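Galactose mutarotase related enzyme (Lactobacillus casei, PDB 3Q1N) probably binds a carbohydrate and may act as a sugar isomerase of the aldose 1-epimerase type. Local coordinates at residues A[168-173]-A[189-194]; A[159-164]-A[239-244]. One frame throughout, in Å; residues are numbered along the deposited sequence.

Contact 1: A[168-173]-A[189-194]; sequences SPLQRF and PGAEGN. With EDO (1,2-ethanediol), chain Q.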
loop_
_atom_site.group_PDB
_atom_site.type_symbol
_atom_site.label_atom_id
_atom_site.label_comp_id
_atom_site.label_asym_id
_atom_site.label_seq_id
_atom_site.Cartn_x
_atom_site.Cartn_y
_atom_site.Cartn_z
ATOM N N SER A 168 -11.109 2.300 19.960
ATOM C CA SER A 168 -10.127 2.309 21.049
ATOM C C SER A 168 -8.986 3.236 20.604
ATOM O O SER A 168 -8.948 3.624 19.439
ATOM C CB SER A 168 -9.627 0.880 21.360
ATOM O OG SER A 168 -8.824 0.331 20.330
ATOM N N PRO A 169 -8.075 3.618 21.520
ATOM C CA PRO A 169 -7.033 4.536 21.120
ATOM C C PRO A 169 -6.222 4.020 19.941
ATOM O O PRO A 169 -6.087 2.817 19.783
ATOM C CB PRO A 169 -6.163 4.632 22.353
ATOM C CG PRO A 169 -7.131 4.418 23.501
ATOM C CD PRO A 169 -8.075 3.379 22.977
ATOM N N LEU A 170 -5.709 4.946 19.132
ATOM C CA LEU A 170 -4.873 4.591 17.983
ATOM C C LEU A 170 -3.629 3.849 18.450
ATOM O O LEU A 170 -2.984 4.308 19.390
ATOM C CB LEU A 170 -4.402 5.856 17.263
ATOM C CG LEU A 170 -5.242 6.409 16.117
ATOM C CD1 LEU A 170 -4.669 7.805 15.696
ATOM C CD2 LEU A 170 -5.325 5.436 14.942
ATOM N N GLN A 171 -3.311 2.728 17.787
ATOM C CA GLN A 171 -2.130 1.934 18.119
ATOM C C GLN A 171 -1.344 1.630 16.845
ATOM O O GLN A 171 -1.923 1.591 15.736
ATOM C CB GLN A 171 -2.543 0.634 18.847
ATOM C CG GLN A 171 -3.217 0.850 20.231
ATOM C CD GLN A 171 -2.231 1.224 21.325
ATOM O OE1 GLN A 171 -1.496 0.368 21.836
ATOM N NE2 GLN A 171 -2.211 2.507 21.705
ATOM N N ARG A 172 -0.025 1.459 17.004
ATOM C CA ARG A 172 0.830 1.029 15.910
ATOM C C ARG A 172 1.577 -0.243 16.276
ATOM O O ARG A 172 1.809 -0.532 17.468
ATOM C CB ARG A 172 1.866 2.090 15.561
ATOM C CG ARG A 172 2.921 2.235 16.603
ATOM C CD ARG A 172 3.817 3.358 16.357
ATOM N NE ARG A 172 4.725 3.127 15.238
ATOM C CZ ARG A 172 5.805 3.874 15.018
ATOM N NH1 ARG A 172 6.118 4.858 15.862
ATOM N NH2 ARG A 172 6.593 3.633 13.975
ATOM N N PHE A 173 1.944 -0.996 15.260
ATOM C CA PHE A 173 2.842 -2.124 15.445
ATOM C C PHE A 173 4.240 -1.621 15.776
ATOM O O PHE A 173 4.788 -0.779 15.081
ATOM C CB PHE A 173 2.890 -3.010 14.217
ATOM C CG PHE A 173 1.667 -3.808 14.027
ATOM C CD1 PHE A 173 1.525 -5.020 14.718
ATOM C CD2 PHE A 173 0.626 -3.368 13.266
ATOM C CE1 PHE A 173 0.395 -5.796 14.578
ATOM C CE2 PHE A 173 -0.529 -4.115 13.157
ATOM C CZ PHE A 173 -0.636 -5.335 13.805
ATOM N N PRO A 189 3.333 8.251 19.132
ATOM C CA PRO A 189 3.731 9.605 19.543
ATOM C C PRO A 189 2.818 10.659 18.921
ATOM O O PRO A 189 2.694 10.736 17.690
ATOM C CB PRO A 189 5.172 9.732 19.028
ATOM C CG PRO A 189 5.713 8.288 19.016
ATOM C CD PRO A 189 4.504 7.407 18.745
ATOM N N GLY A 190 2.117 11.394 19.792
ATOM C CA GLY A 190 1.335 12.543 19.385
ATOM C C GLY A 190 -0.130 12.312 19.033
ATOM O O GLY A 190 -0.803 13.259 18.697
ATOM N N ALA A 191 -0.632 11.082 19.126
ATOM C CA ALA A 191 -2.019 10.802 18.730
ATOM C C ALA A 191 -3.000 11.530 19.664
ATOM O O ALA A 191 -2.781 11.599 20.869
ATOM C CB ALA A 191 -2.302 9.281 18.710
ATOM N N GLU A 192 -4.060 12.083 19.092
ATOM C CA GLU A 192 -5.113 12.752 19.855
ATOM C C GLU A 192 -6.459 12.291 19.354
ATOM O O GLU A 192 -6.985 12.831 18.363
ATOM C CB GLU A 192 -5.065 14.248 19.658
ATOM C CG GLU A 192 -3.770 14.907 20.020
ATOM C CD GLU A 192 -3.763 16.345 19.556
ATOM O OE1 GLU A 192 -4.739 17.074 19.901
ATOM O OE2 GLU A 192 -2.816 16.750 18.831
ATOM N N GLY A 193 -7.035 11.341 20.071
ATOM C CA GLY A 193 -8.290 10.755 19.660
ATOM C C GLY A 193 -8.128 10.185 18.259
ATOM O O GLY A 193 -7.205 9.403 17.999
ATOM N N ASN A 194 -8.991 10.602 17.344
ATOM C CA ASN A 194 -8.935 10.059 15.997
ATOM C C ASN A 194 -8.047 10.844 15.028
ATOM O O ASN A 194 -8.096 10.606 13.845
ATOM C CB ASN A 194 -10.322 9.915 15.402
ATOM C CG ASN A 194 -10.945 11.218 15.058
ATOM O OD1 ASN A 194 -10.670 12.232 15.671
ATOM N ND2 ASN A 194 -11.808 11.215 14.037
HETATM C C1 EDO Q . 1.287 9.805 22.785
HETATM O O1 EDO Q . 0.613 10.927 22.190
HETATM C C2 EDO Q . 0.308 8.660 23.009
HETATM O O2 EDO Q . -0.010 8.047 21.756
HETATM O O HOH W 1 -6.106 7.681 19.789
#
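Leu170 points its CB toward the loop 189-194, and the CD1 branch does the touching, 4.1 Å from CB of Ala191. Leu170 CD1 also lies 3.8 Å from Gly193 O, so one leucine branch is set against both a small apolar side chain and bare backbone. That carbonyl is not left to the methyl alone: a single water accepts from Leu170 N at 2.8 Å and donates to Gly193 O at 2.7 Å, bridging two backbones that have no direct bond to each other. Gly193 suits its place because the loop turns there with a positive phi of 57°, easy for glycine. Two residues along from Leu170, Arg172 and Pro189 cross at about a right angle. The Arg172 chain bends at chi3 (-72°), and in one of its two conformers the guanidinium edge comes near the proline ring, a loose approach of 4.2 Å between NH1 and Pro189 CD; its NH2 bonds instead to Leu207 O. On the loop, Gly190 N donates to O1 of an ethanediol at 2.9 Å, probably a molecule from the crystallisation liquor. Leu196 backs both Leu170 and Ala191. These contacts close the base of a beta hairpin formed by the antiparallel strands 171-175 and 184-187, where the chain leaves the second strand for strand 195-197.

Contact 2: A[159-164]-A[239-244]; sequences YDLTVE and LTIWSP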
loop_
_atom_site.group_PDB
_atom_site.type_symbol
_atom_site.label_atom_id
_atom_site.label_comp_id
_atom_site.label_asym_id
_atom_site.label_seq_id
_atom_site.Cartn_x
_atom_site.Cartn_y
_atom_site.Cartn_z
ATOM N N TYR A 159 -0.078 18.682 8.428
ATOM C CA TYR A 159 -0.873 17.577 7.926
ATOM C C TYR A 159 -1.182 16.608 9.054
ATOM O O TYR A 159 -0.301 16.294 9.911
ATOM C CB TYR A 159 -0.139 16.829 6.798
ATOM C CG TYR A 159 -0.236 17.552 5.467
ATOM C CD1 TYR A 159 0.646 18.583 5.131
ATOM C CD2 TYR A 159 -1.223 17.228 4.566
ATOM C CE1 TYR A 159 0.517 19.271 3.964
ATOM C CE2 TYR A 159 -1.334 17.878 3.366
ATOM C CZ TYR A 159 -0.470 18.906 3.067
ATOM O OH TYR A 159 -0.548 19.589 1.878
ATOM N N ASP A 160 -2.418 16.138 9.078
ATOM C CA ASP A 160 -2.833 15.104 10.013
ATOM C C ASP A 160 -3.508 14.009 9.218
ATOM O O ASP A 160 -3.953 14.225 8.090
ATOM C CB ASP A 160 -3.892 15.607 11.039
ATOM C CG ASP A 160 -3.396 16.686 12.019
ATOM O OD1 ASP A 160 -2.200 16.996 12.178
ATOM O OD2 ASP A 160 -4.298 17.303 12.619
ATOM N N LEU A 161 -3.527 12.805 9.793
ATOM C CA LEU A 161 -4.402 11.750 9.365
ATOM C C LEU A 161 -5.551 11.715 10.341
ATOM O O LEU A 161 -5.340 11.660 11.547
ATOM C CB LEU A 161 -3.675 10.409 9.382
ATOM C CG LEU A 161 -4.400 9.313 8.627
ATOM C CD1 LEU A 161 -4.274 9.557 7.154
ATOM C CD2 LEU A 161 -3.827 7.921 9.001
ATOM N N THR A 162 -6.769 11.778 9.821
ATOM C CA THR A 162 -7.962 11.663 10.638
ATOM C C THR A 162 -8.655 10.383 10.237
ATOM O O THR A 162 -8.791 10.104 9.032
ATOM C CB THR A 162 -8.890 12.886 10.470
ATOM O OG1 THR A 162 -8.151 14.074 10.751
ATOM C CG2 THR A 162 -10.069 12.823 11.418
ATOM N N VAL A 163 -9.069 9.593 11.232
ATOM C CA VAL A 163 -9.658 8.257 10.965
ATOM C C VAL A 163 -11.022 8.075 11.591
ATOM O O VAL A 163 -11.331 8.676 12.616
ATOM C CB VAL A 163 -8.739 7.110 11.405
ATOM C CG1 VAL A 163 -7.374 7.217 10.714
ATOM C CG2 VAL A 163 -8.576 7.046 12.942
ATOM N N GLU A 164 -11.841 7.249 10.953
ATOM C CA GLU A 164 -13.110 6.849 11.542
ATOM C C GLU A 164 -13.595 5.525 10.985
ATOM O O GLU A 164 -13.263 5.187 9.845
ATOM C CB GLU A 164 -14.169 7.935 11.318
ATOM C CG GLU A 164 -14.634 8.137 9.904
ATOM C CD GLU A 164 -15.681 7.110 9.397
ATOM O OE1 GLU A 164 -16.396 6.487 10.208
ATOM O OE2 GLU A 164 -15.795 6.958 8.163
ATOM N N LEU A 239 -3.018 0.025 8.034
ATOM C CA LEU A 239 -2.817 1.242 7.264
ATOM C C LEU A 239 -1.514 1.851 7.687
ATOM O O LEU A 239 -1.349 2.162 8.876
ATOM C CB LEU A 239 -3.963 2.246 7.492
ATOM C CG LEU A 239 -3.945 3.470 6.561
ATOM C CD1 LEU A 239 -4.140 3.073 5.089
ATOM C CD2 LEU A 239 -5.042 4.497 7.006
ATOM N N THR A 240 -0.606 2.061 6.742
ATOM C CA THR A 240 0.747 2.472 7.085
ATOM C C THR A 240 1.081 3.866 6.560
ATOM O O THR A 240 0.784 4.192 5.420
ATOM C CB THR A 240 1.756 1.453 6.571
ATOM O OG1 THR A 240 1.511 0.206 7.237
ATOM C CG2 THR A 240 3.191 1.880 6.840
ATOM N N ILE A 241 1.692 4.680 7.422
ATOM C CA ILE A 241 2.156 6.006 7.043
ATOM C C ILE A 241 3.681 5.972 6.977
ATOM O O ILE A 241 4.337 5.422 7.876
ATOM C CB ILE A 241 1.697 7.076 8.048
ATOM C CG1 ILE A 241 0.182 6.977 8.299
ATOM C CG2 ILE A 241 2.060 8.489 7.546
ATOM C CD1 ILE A 241 -0.211 6.078 9.504
ATOM N N TRP A 242 4.237 6.544 5.915
ATOM C CA TRP A 242 5.701 6.529 5.656
ATOM C C TRP A 242 6.146 7.750 4.870
ATOM O O TRP A 242 5.454 8.209 3.985
ATOM C CB TRP A 242 6.112 5.253 4.888
ATOM C CG TRP A 242 7.530 5.275 4.462
ATOM C CD1 TRP A 242 8.646 5.113 5.249
ATOM C CD2 TRP A 242 8.007 5.545 3.153
ATOM N NE1 TRP A 242 9.780 5.248 4.494
ATOM C CE2 TRP A 242 9.416 5.499 3.200
ATOM C CE3 TRP A 242 7.375 5.795 1.923
ATOM C CZ2 TRP A 242 10.208 5.713 2.068
ATOM C CZ3 TRP A 242 8.146 5.975 0.810
ATOM C CH2 TRP A 242 9.565 5.942 0.890
ATOM N N SER A 243 7.289 8.310 5.252
ATOM C CA SER A 243 8.005 9.278 4.431
ATOM C C SER A 243 9.488 9.073 4.676
ATOM O O SER A 243 9.875 8.739 5.790
ATOM C CB SER A 243 7.628 10.698 4.811
ATOM O OG SER A 243 8.083 11.584 3.822
ATOM N N PRO A 244 10.305 9.210 3.637
ATOM C CA PRO A 244 11.733 8.926 3.786
ATOM C C PRO A 244 12.343 9.531 5.058
ATOM O O PRO A 244 12.246 10.752 5.316
ATOM C CB PRO A 244 12.339 9.576 2.548
ATOM C CG PRO A 244 11.263 9.394 1.485
ATOM C CD PRO A 244 9.951 9.559 2.244
#
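Strands 160-164 and 238-242 belong to different beta-sheets and face each other across the interior, their nearest CA atoms, those of Leu161 and Ile241, being 9.0 Å apart, a spacing bridged by side chains and too wide for backbone hydrogen bonds. Leu161 carries the contact from its strand. Its CG lies anti to the backbone N (chi1 -166°), and the side chain reaches across so that one methyl, CD2, serves both partners. Leu239 comes from the other strand to meet it tip to tip, its own CD2 lying 4.1 Å from Leu161 CD2. Ile241 approaches at a slant and, in the conformer described, offers its longer branch: CD1 is 4.1 Å from Leu161 CD2, with CG1 of the same isoleucine close behind at 4.2 Å. Leu239 and Ile241 are two apart in the strand, so both point inward, while Thr240 between them points away and packs on Phe257 and Ile209. Such alternation is usual in a strand; here it turns one face of each sheet to the other, as in the beta-supersandwich of the galactose mutarotase family, in which antiparallel sheets pack through apolar side chains: 160-164 lies between 217-221 and 195-197 in one sheet, and 238-242 between 208-210 and 251-258 in another. Branched aliphatic residues suit the interface because their methyls can fill it without bringing in a polar atom that would need a partner. Leu210 touches both Leu161 and Ile241, Ala218 touches Leu239, and Ile252 of strand 251-258 packs against Ile241, extending the apolar layer to neighbouring strands.

Contact 2 lies in the core, with all three touching residues buried; contact 1 is nearer the surface, its centre about 20 Å from the centre of the chain, against about 12 Å for contact 2, and mixes buried with exposed residues. The chemistry follows. Between the sheets only methyl and methylene groups meet, whereas the hairpin base and its loop add a water bridge, a guanidinium edge and a backbone carbonyl. Both segments of contact 1 fall in the sequence between the two segments of contact 2, strand 160-164 being followed directly by 171-175. The two also touch: Asn194 ND2 probably bonds to Val163 O at 2.9 Å, and Leu170 CD2 packs on Val163 CG2 at 4.1 Å.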